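Local structure of 361aa long hypothetical D-aminopeptidase (Pyrococcus horikoshii, 2DRH) at the interface of chains A and B. The protein is a member of the peptidase S58 (DmpA) family and probably acts as an aminopeptidase, releasing residues from the amino end of peptides. Residues are numbered along the deposited sequence; one frame, centred on the assembly and turned at random. Chains: chain A/B, 361aa long hypothetical D-aminopeptidase.

The interface of chains A and B. Residues chain A 214, 216, 267, 270, 272, 274; chain B 268, 313.
A cation-pi clasp lies at the two-fold interface between chains A and B, where two basic side chains of B embrace one tyrosine of A. The structure alone does not show whether this pairing is biological. The ring of A:Tyr272, its CG anti to the carbonyl carbon (chi1 -61°), offers a face to the ammonium group of B:Lys313, whose NZ stands 3.7 Å from the ring centroid. NZ of B:Lys313 is shifted toward the phenol end, 3.2 Å from CZ of A:Tyr272. B:Lys313 leaves its helix with CG anti to the backbone N and bends at its last torsion (chi4 55°), turning NZ over the ring; a long, flexible charged chain suits this reach. OD1 of A:Asp214 and NZ of B:Lys313 stay 4.1 Å apart, tip to tip, so the carboxylate probably helps through longer-range attraction of opposite charges. A:Tyr274 steadies that carboxylate: its phenol OH donates to OD2 of A:Asp214 at 2.6 Å, from above the carboxylate plane.

B:Arg268 crosses A:Tyr272 at about a right angle. The phenol oxygen OH of A:Tyr272 sits over the centre of the guanidinium, 3.4 Å from CZ of B:Arg268, with the two flat groups inclined by 35°. Tyrosine suits this spot because its ring faces one cation and its phenol oxygen meets the other, on opposite sides of the ring plane. At the guanidinium edge, NH1 of B:Arg268 makes weak hydrogen bonds to OG1 of A:Thr216 and the carbonyl O of A:Ala267, both 3.4 Å long, so a flat cation uses face and edge together. A:Thr216 suits its place because OG1 both accepts and donates, giving its hydrogen to the backbone O of A:Asp214 at 2.8 Å, which fixes its rotation.

Chain A supplies the 3-10 helix 212-214 and the loop after it, the end of helix 252-268 and the loop that follows; B supplies the end of its helix 252-268 and B:Lys313, near the start of helix 309-328.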
ATOM      1  N   ASP A 214       2.546  25.242 -17.212  1.00 25.49           N
ATOM      2  CA  ASP A 214       3.078  24.689 -15.973  1.00 25.19           C
ATOM      3  C   ASP A 214       4.610  24.658 -15.983  1.00 25.36           C
ATOM      4  O   ASP A 214       5.249  24.823 -14.945  1.00 25.21           O
ATOM      5  CB  ASP A 214       2.559  23.265 -15.740  1.00 26.39           C
ATOM      6  CG  ASP A 214       1.040  23.191 -15.654  1.00 26.97           C
ATOM      7  OD1 ASP A 214       0.413  24.111 -15.084  1.00 25.93           O
ATOM      8  OD2 ASP A 214       0.478  22.194 -16.148  1.00 28.97           O
ATOM      9  N   THR A 216       8.265  24.665 -15.581  1.00 25.21           N
ATOM     10  CA  THR A 216       9.125  25.384 -14.657  1.00 24.46           C
ATOM     11  C   THR A 216      10.554  24.884 -14.845  1.00 24.15           C
ATOM     12  O   THR A 216      10.826  23.699 -14.655  1.00 21.20           O
ATOM     13  CB  THR A 216       8.689  25.117 -13.213  1.00 24.50           C
ATOM     14  OG1 THR A 216       7.276  25.340 -13.106  1.00 23.54           O
ATOM     15  CG2 THR A 216       9.429  26.040 -12.249  1.00 24.52           C
ATOM     16  N   ALA A 267       7.648  17.299  -9.786  1.00 20.87           N
ATOM     17  CA  ALA A 267       6.890  18.451  -9.301  1.00 20.41           C
ATOM     18  C   ALA A 267       7.578  19.788  -9.561  1.00 21.98           C
ATOM     19  O   ALA A 267       6.921  20.786  -9.873  1.00 19.64           O
ATOM     20  CB  ALA A 267       6.630  18.298  -7.815  1.00 20.38           C
ATOM     21  N   GLY A 270       7.058  21.417 -12.893  1.00 20.12           N
ATOM     22  CA  GLY A 270       5.677  21.758 -13.200  1.00 19.47           C
ATOM     23  C   GLY A 270       4.770  20.540 -13.346  1.00 21.54           C
ATOM     24  O   GLY A 270       3.680  20.630 -13.934  1.00 19.70           O
ATOM     25  N   TYR A 272       2.163  18.141 -12.009  1.00 19.33           N
ATOM     26  CA  TYR A 272       1.125  18.090 -10.986  1.00 18.66           C
ATOM     27  C   TYR A 272       0.354  16.770 -10.924  1.00 19.29           C
ATOM     28  O   TYR A 272      -0.568  16.622 -10.112  1.00 17.88           O
ATOM     29  CB  TYR A 272       0.127  19.239 -11.193  1.00 19.32           C
ATOM     30  CG  TYR A 272       0.744  20.622 -11.089  1.00 20.14           C
ATOM     31  CD1 TYR A 272       1.362  21.215 -12.187  1.00 21.05           C
ATOM     32  CD2 TYR A 272       0.736  21.319  -9.884  1.00 19.57           C
ATOM     33  CE1 TYR A 272       1.959  22.468 -12.087  1.00 21.80           C
ATOM     34  CE2 TYR A 272       1.331  22.573  -9.770  1.00 19.90           C
ATOM     35  CZ  TYR A 272       1.942  23.141 -10.875  1.00 21.80           C
ATOM     36  OH  TYR A 272       2.553  24.377 -10.765  1.00 23.87           O
ATOM     37  N   TYR A 274      -1.848  15.274 -13.140  1.00 21.82           N
ATOM     38  CA  TYR A 274      -3.271  15.442 -13.419  1.00 22.52           C
ATOM     39  C   TYR A 274      -3.938  14.072 -13.439  1.00 22.54           C
ATOM     40  O   TYR A 274      -3.266  13.031 -13.476  1.00 19.77           O
ATOM     41  CB  TYR A 274      -3.477  16.152 -14.760  1.00 22.32           C
ATOM     42  CG  TYR A 274      -2.969  17.576 -14.764  1.00 22.81           C
ATOM     43  CD1 TYR A 274      -3.301  18.457 -13.731  1.00 24.04           C
ATOM     44  CD2 TYR A 274      -2.166  18.049 -15.802  1.00 24.21           C
ATOM     45  CE1 TYR A 274      -2.844  19.776 -13.732  1.00 24.29           C
ATOM     46  CE2 TYR A 274      -1.705  19.369 -15.813  1.00 24.57           C
ATOM     47  CZ  TYR A 274      -2.049  20.223 -14.777  1.00 24.17           C
ATOM     48  OH  TYR A 274      -1.609  21.524 -14.796  1.00 26.64           O
TER
ATOM     49  N   ARG B 268       7.990  21.902  -4.379  1.00 19.22           N
ATOM     50  CA  ARG B 268       8.240  23.187  -5.018  1.00 20.52           C
ATOM     51  C   ARG B 268       8.836  24.237  -4.086  1.00 21.50           C
ATOM     52  O   ARG B 268       9.418  25.211  -4.547  1.00 23.33           O
ATOM     53  CB  ARG B 268       6.962  23.723  -5.688  1.00 21.81           C
ATOM     54  CG  ARG B 268       6.590  22.978  -6.987  1.00 22.81           C
ATOM     55  CD  ARG B 268       5.231  23.397  -7.539  1.00 23.67           C
ATOM     56  NE  ARG B 268       5.223  24.735  -8.136  1.00 24.43           N
ATOM     57  CZ  ARG B 268       5.630  25.012  -9.374  1.00 27.04           C
ATOM     58  NH1 ARG B 268       6.083  24.047 -10.165  1.00 25.38           N
ATOM     59  NH2 ARG B 268       5.580  26.257  -9.829  1.00 26.48           N
ATOM     60  N   LYS B 313      -4.434  20.389  -8.696  1.00 19.55           N
ATOM     61  CA  LYS B 313      -3.589  21.568  -8.830  1.00 20.66           C
ATOM     62  C   LYS B 313      -3.759  22.546  -7.679  1.00 20.68           C
ATOM     63  O   LYS B 313      -2.771  23.001  -7.088  1.00 17.97           O
ATOM     64  CB  LYS B 313      -3.864  22.289 -10.154  1.00 22.23           C
ATOM     65  CG  LYS B 313      -3.067  23.579 -10.295  1.00 26.87           C
ATOM     66  CD  LYS B 313      -2.929  24.023 -11.733  1.00 31.28           C
ATOM     67  CE  LYS B 313      -2.002  25.228 -11.829  1.00 36.05           C
ATOM     68  NZ  LYS B 313      -0.662  24.975 -11.197  1.00 36.90           N
TER